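Local coordinates for protein PHO85 cyclin-10 (Saccharomyces cerevisiae, PDB 4KRD) that activates the cyclin-dependent kinase PHO85 as its cyclin partner, so that the holoenzyme phosphorylates and negatively regulates the glycogen synthase GSY2, at residues A85-L88 and K89-D93; C95-Q98 and P99-L103. All coordinates share one frame; numbering follows the deposited sequence.

Contact 1 (A85-L88 and K89-D93); sequences ADFL and KRIQD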
loop_
_atom_site.group_PDB
_atom_site.type_symbol
_atom_site.label_atom_id
_atom_site.label_comp_id
_atom_site.label_asym_id
_atom_site.label_seq_id
_atom_site.Cartn_x
_atom_site.Cartn_y
_atom_site.Cartn_z
ATOM N N ALA B 85 -5.572 29.147 9.091
ATOM C CA ALA B 85 -4.297 29.075 9.798
ATOM C C ALA B 85 -4.487 28.589 11.231
ATOM O O ALA B 85 -3.730 27.748 11.709
ATOM C CB ALA B 85 -3.596 30.420 9.773
ATOM N N ASP B 86 -5.510 29.104 11.909
ATOM C CA ASP B 86 -5.762 28.727 13.297
ATOM C C ASP B 86 -6.302 27.299 13.402
ATOM O O ASP B 86 -6.032 26.596 14.373
ATOM C CB ASP B 86 -6.747 29.697 13.963
ATOM C CG ASP B 86 -6.178 31.103 14.127
ATOM O OD1 ASP B 86 -4.937 31.254 14.148
ATOM O OD2 ASP B 86 -6.980 32.059 14.240
ATOM N N PHE B 87 -7.081 26.885 12.409
ATOM C CA PHE B 87 -7.631 25.537 12.386
ATOM C C PHE B 87 -6.489 24.537 12.255
ATOM O O PHE B 87 -6.456 23.507 12.933
ATOM C CB PHE B 87 -8.609 25.389 11.227
ATOM C CG PHE B 87 -9.337 24.078 11.208
ATOM C CD1 PHE B 87 -9.932 23.586 12.361
ATOM C CD2 PHE B 87 -9.457 23.352 10.025
ATOM C CE1 PHE B 87 -10.622 22.377 12.352
ATOM C CE2 PHE B 87 -10.146 22.146 9.999
ATOM C CZ PHE B 87 -10.730 21.651 11.174
ATOM N N LEU B 88 -5.545 24.861 11.382
ATOM C CA LEU B 88 -4.368 24.034 11.190
ATOM C C LEU B 88 -3.515 23.971 12.457
ATOM O O LEU B 88 -2.950 22.927 12.768
ATOM C CB LEU B 88 -3.553 24.532 9.994
ATOM C CG LEU B 88 -4.063 24.083 8.623
ATOM C CD1 LEU B 88 -3.410 24.879 7.497
ATOM C CD2 LEU B 88 -3.820 22.577 8.455
ATOM N N LYS B 89 -3.425 25.084 13.186
ATOM C CA LYS B 89 -2.726 25.102 14.473
ATOM C C LYS B 89 -3.410 24.168 15.454
ATOM O O LYS B 89 -2.751 23.394 16.154
ATOM C CB LYS B 89 -2.710 26.512 15.082
ATOM C CG LYS B 89 -1.897 27.541 14.322
ATOM C CD LYS B 89 -2.269 28.971 14.738
ATOM C CE LYS B 89 -1.517 30.015 13.908
ATOM N NZ LYS B 89 -2.163 31.357 13.975
ATOM N N ARG B 90 -4.736 24.262 15.523
ATOM C CA ARG B 90 -5.501 23.399 16.416
ATOM C C ARG B 90 -5.283 21.912 16.106
ATOM O O ARG B 90 -5.096 21.108 17.014
ATOM C CB ARG B 90 -6.993 23.752 16.389
ATOM C CG ARG B 90 -7.877 22.725 17.088
ATOM C CD ARG B 90 -9.327 23.168 17.203
ATOM N NE ARG B 90 -10.177 22.066 17.650
ATOM C CZ ARG B 90 -10.317 21.688 18.919
ATOM N NH1 ARG B 90 -9.668 22.330 19.885
ATOM N NH2 ARG B 90 -11.105 20.664 19.224
ATOM N N ILE B 91 -5.304 21.557 14.822
ATOM C CA ILE B 91 -5.100 20.171 14.404
ATOM C C ILE B 91 -3.714 19.675 14.825
ATOM O O ILE B 91 -3.576 18.594 15.403
ATOM C CB ILE B 91 -5.319 20.002 12.867
ATOM C CG1 ILE B 91 -6.766 20.337 12.494
ATOM C CG2 ILE B 91 -5.001 18.582 12.412
ATOM C CD1 ILE B 91 -7.074 20.290 10.981
ATOM N N GLN B 92 -2.687 20.470 14.555
ATOM C CA GLN B 92 -1.327 20.060 14.885
ATOM C C GLN B 92 -1.068 20.033 16.392
ATOM O O GLN B 92 -0.328 19.180 16.882
ATOM C CB GLN B 92 -0.306 20.952 14.176
ATOM C CG GLN B 92 1.146 20.599 14.470
ATOM C CD GLN B 92 1.512 19.172 14.062
ATOM O OE1 GLN B 92 2.556 18.645 14.457
ATOM N NE2 GLN B 92 0.651 18.543 13.280
ATOM N N ASP B 93 -1.672 20.967 17.121
ATOM C CA ASP B 93 -1.553 21.008 18.579
ATOM C C ASP B 93 -2.131 19.743 19.200
ATOM O O ASP B 93 -1.586 19.199 20.168
ATOM C CB ASP B 93 -2.283 22.231 19.147
ATOM C CG ASP B 93 -1.488 23.515 18.987
ATOM O OD1 ASP B 93 -0.254 23.433 18.791
ATOM O OD2 ASP B 93 -2.100 24.604 19.062
#
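Lys89 reaches back one turn of its helix to the carboxylate of Asp86, and every carbon of its side chain meets something on the way to NZ. CB packs beside the carbonyl oxygens of the preceding turn, and Lys89 CG comes to 3.2 Å from Ala85 O, the same oxygen that accepts the bond from Lys89 N. With CG anti to its own carbonyl carbon (chi1 -67°) and the chain extended beyond, the side chain runs back toward the start of the helix, next to that of Asp86 and pointing the same way. Lys89 CD and CE pass alongside Asp86 OD1, each at 3.6 Å. Lys89 NZ then closes a salt bridge with Asp86 OD1 at 2.8 Å, meeting the oxygen nearly along its C-O bond. This pair lies on the outer side of the helix.

The buried side carries Phe87 and Ile91. CD1 of Ile91 sits over one face of the Phe87 ring, toward its rim, 3.9 Å from the centroid and 19° off the ring normal, a CH-pi contact in which CE2 of Phe87 is the nearest ring carbon. Phe87 has CG anti to its backbone N (chi1 -174°), which leaves the ring within reach of the isoleucine tip one turn on. Ile137 of helix 130-148 touches Phe87, Leu88 and Ile91, while Phe43 of helix 36-54 packs on Leu88. Arg90 turns its guanidinium to the carbonyl oxygens of Lys160 and Val161.

Beneath these side chains, Ile91 N bonds to Phe87 O at 2.9 Å, and Lys89, Arg90 and Gln92 repeat the i to i+4 step. The arrangement is that of an amphipathic alpha-helix in the all-helical cyclin fold, with an i to i+3 salt bridge on one side and core packing on another.

Contact 2 (C95-Q98 and P99-L103); sequences CEYQ and PTVYL
Tyr97 CB rests against Val101 CG2 at 3.8 Å, and the tyrosine ring passes obliquely by the two valine methyls. Val101 has CG1 anti to its backbone N (chi1 169°) and CG2 beside that N, which leaves both branches near Tyr97 CG. Tyr102 crosses Tyr97 at about a right angle: Tyr102 OH reaches the edge of the Tyr97 ring, near the ring plane and 3.7 Å from Tyr97 CD2, while Tyr102 CE2 lies 4.1 Å from Tyr97 CB. Inside the loop, Cys95 CB stands over one face of the Tyr97 ring, offset toward the rim, and the ring also meets that of His153. Cutting Tyr97 back to an alanine would probably open a gap beside Val101 and Tyr102 and leave His153 without its ring partner.

Farther out, the backbone fixes the approach. Val101 N donates to Gln98 O at 3.1 Å, coming from above the carbonyl plane, an i to i+3 bond that joins the loop to the first turn of the helix. Pro99, which has no N-H to give, directly follows Gln98.

Val141 and Thr145 of helix 130-148 also pack on Tyr97, while Ala39 of helix 36-54 touches Pro99 and Tyr102. Thr100 touches both Leu148 of helix 130-148 and Leu192 of helix 189-203, and its OG1 bonds to the backbone of the other protein chain, so this corner between helices 84-95 and 99-113 also borders the subunit interface.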
loop_
_atom_site.group_PDB
_atom_site.type_symbol
_atom_site.label_atom_id
_atom_site.label_comp_id
_atom_site.label_asym_id
_atom_site.label_seq_id
_atom_site.Cartn_x
_atom_site.Cartn_y
_atom_site.Cartn_z
ATOM N N CYS B 95 -2.816 16.794 17.409
ATOM C CA CYS B 95 -2.421 15.542 16.758
ATOM C C CYS B 95 -0.924 15.305 16.688
ATOM O O CYS B 95 -0.487 14.169 16.621
ATOM C CB CYS B 95 -2.998 15.464 15.348
ATOM S SG CYS B 95 -4.762 15.428 15.301
ATOM N N GLU B 96 -0.137 16.378 16.675
ATOM C CA GLU B 96 1.319 16.244 16.649
ATOM C C GLU B 96 1.821 15.336 15.519
ATOM O O GLU B 96 2.515 14.340 15.749
ATOM C CB GLU B 96 1.840 15.778 18.014
ATOM C CG GLU B 96 1.606 16.793 19.132
ATOM C CD GLU B 96 1.994 16.256 20.510
ATOM O OE1 GLU B 96 2.751 15.261 20.585
ATOM O OE2 GLU B 96 1.535 16.836 21.520
ATOM N N TYR B 97 1.486 15.705 14.287
ATOM C CA TYR B 97 1.923 14.942 13.122
ATOM C C TYR B 97 3.302 15.370 12.650
ATOM O O TYR B 97 3.757 16.476 12.945
ATOM C CB TYR B 97 0.926 15.113 11.968
ATOM C CG TYR B 97 -0.415 14.474 12.220
ATOM C CD1 TYR B 97 -0.513 13.146 12.607
ATOM C CD2 TYR B 97 -1.591 15.196 12.052
ATOM C CE1 TYR B 97 -1.744 12.554 12.831
ATOM C CE2 TYR B 97 -2.824 14.614 12.271
ATOM C CZ TYR B 97 -2.895 13.295 12.663
ATOM O OH TYR B 97 -4.124 12.717 12.888
ATOM N N GLN B 98 3.949 14.477 11.906
ATOM C CA GLN B 98 5.197 14.749 11.202
ATOM C C GLN B 98 4.932 15.663 10.031
ATOM O O GLN B 98 3.807 15.730 9.550
ATOM C CB GLN B 98 5.765 13.443 10.655
ATOM C CG GLN B 98 6.339 12.530 11.712
ATOM C CD GLN B 98 7.660 13.042 12.246
ATOM O OE1 GLN B 98 7.722 13.621 13.333
ATOM N NE2 GLN B 98 8.726 12.842 11.475
ATOM N N PRO B 99 5.973 16.358 9.552
ATOM C CA PRO B 99 5.807 17.260 8.407
ATOM C C PRO B 99 5.325 16.518 7.164
ATOM O O PRO B 99 4.646 17.118 6.332
ATOM C CB PRO B 99 7.223 17.805 8.179
ATOM C CG PRO B 99 7.900 17.665 9.500
ATOM C CD PRO B 99 7.337 16.409 10.106
ATOM N N THR B 100 5.683 15.238 7.046
ATOM C CA THR B 100 5.271 14.404 5.920
ATOM C C THR B 100 3.755 14.379 5.730
ATOM O O THR B 100 3.258 14.267 4.607
ATOM C CB THR B 100 5.748 12.960 6.122
ATOM O OG1 THR B 100 7.150 12.966 6.400
ATOM C CG2 THR B 100 5.482 12.131 4.874
ATOM N N VAL B 101 3.020 14.482 6.829
ATOM C CA VAL B 101 1.566 14.431 6.765
ATOM C C VAL B 101 1.010 15.615 5.966
ATOM O O VAL B 101 0.130 15.453 5.116
ATOM C CB VAL B 101 0.954 14.350 8.175
ATOM C CG1 VAL B 101 -0.555 14.562 8.134
ATOM C CG2 VAL B 101 1.312 12.997 8.808
ATOM N N TYR B 102 1.562 16.797 6.217
ATOM C CA TYR B 102 1.121 18.002 5.541
ATOM C C TYR B 102 1.653 18.106 4.107
ATOM O O TYR B 102 0.980 18.660 3.238
ATOM C CB TYR B 102 1.454 19.234 6.396
ATOM C CG TYR B 102 0.819 19.119 7.767
ATOM C CD1 TYR B 102 -0.562 19.155 7.903
ATOM C CD2 TYR B 102 1.587 18.935 8.908
ATOM C CE1 TYR B 102 -1.162 19.032 9.123
ATOM C CE2 TYR B 102 0.989 18.819 10.158
ATOM C CZ TYR B 102 -0.389 18.876 10.251
ATOM O OH TYR B 102 -1.030 18.763 11.465
ATOM N N LEU B 103 2.836 17.552 3.850
ATOM C CA LEU B 103 3.359 17.528 2.484
ATOM C C LEU B 103 2.459 16.670 1.600
ATOM O O LEU B 103 2.115 17.057 0.482
ATOM C CB LEU B 103 4.795 17.000 2.439
ATOM C CG LEU B 103 5.825 17.716 3.323
ATOM C CD1 LEU B 103 7.171 16.981 3.311
ATOM C CD2 LEU B 103 5.979 19.168 2.897
#

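Overall arrangement
From the N terminus, the chain passes through helix 36-54 before reaching contact 1, which lies wholly within helix 84-95 and closes no loop. Contact 2 follows where that helix ends, joining the short connection 95-98 to the first turns of helix 99-113. The two are in series, neither nested nor crossed, with centres about 12 Å apart on the same side of the chain's centre. They adjoin where Ile91 and Gln92 of contact 1 pack near Tyr102 of contact 2. Both rest on helices 36-54 and 130-148, tying two successive helices to shared neighbours within the cyclin domain; contact 2 also reaches helix 189-203 and the other protein chain.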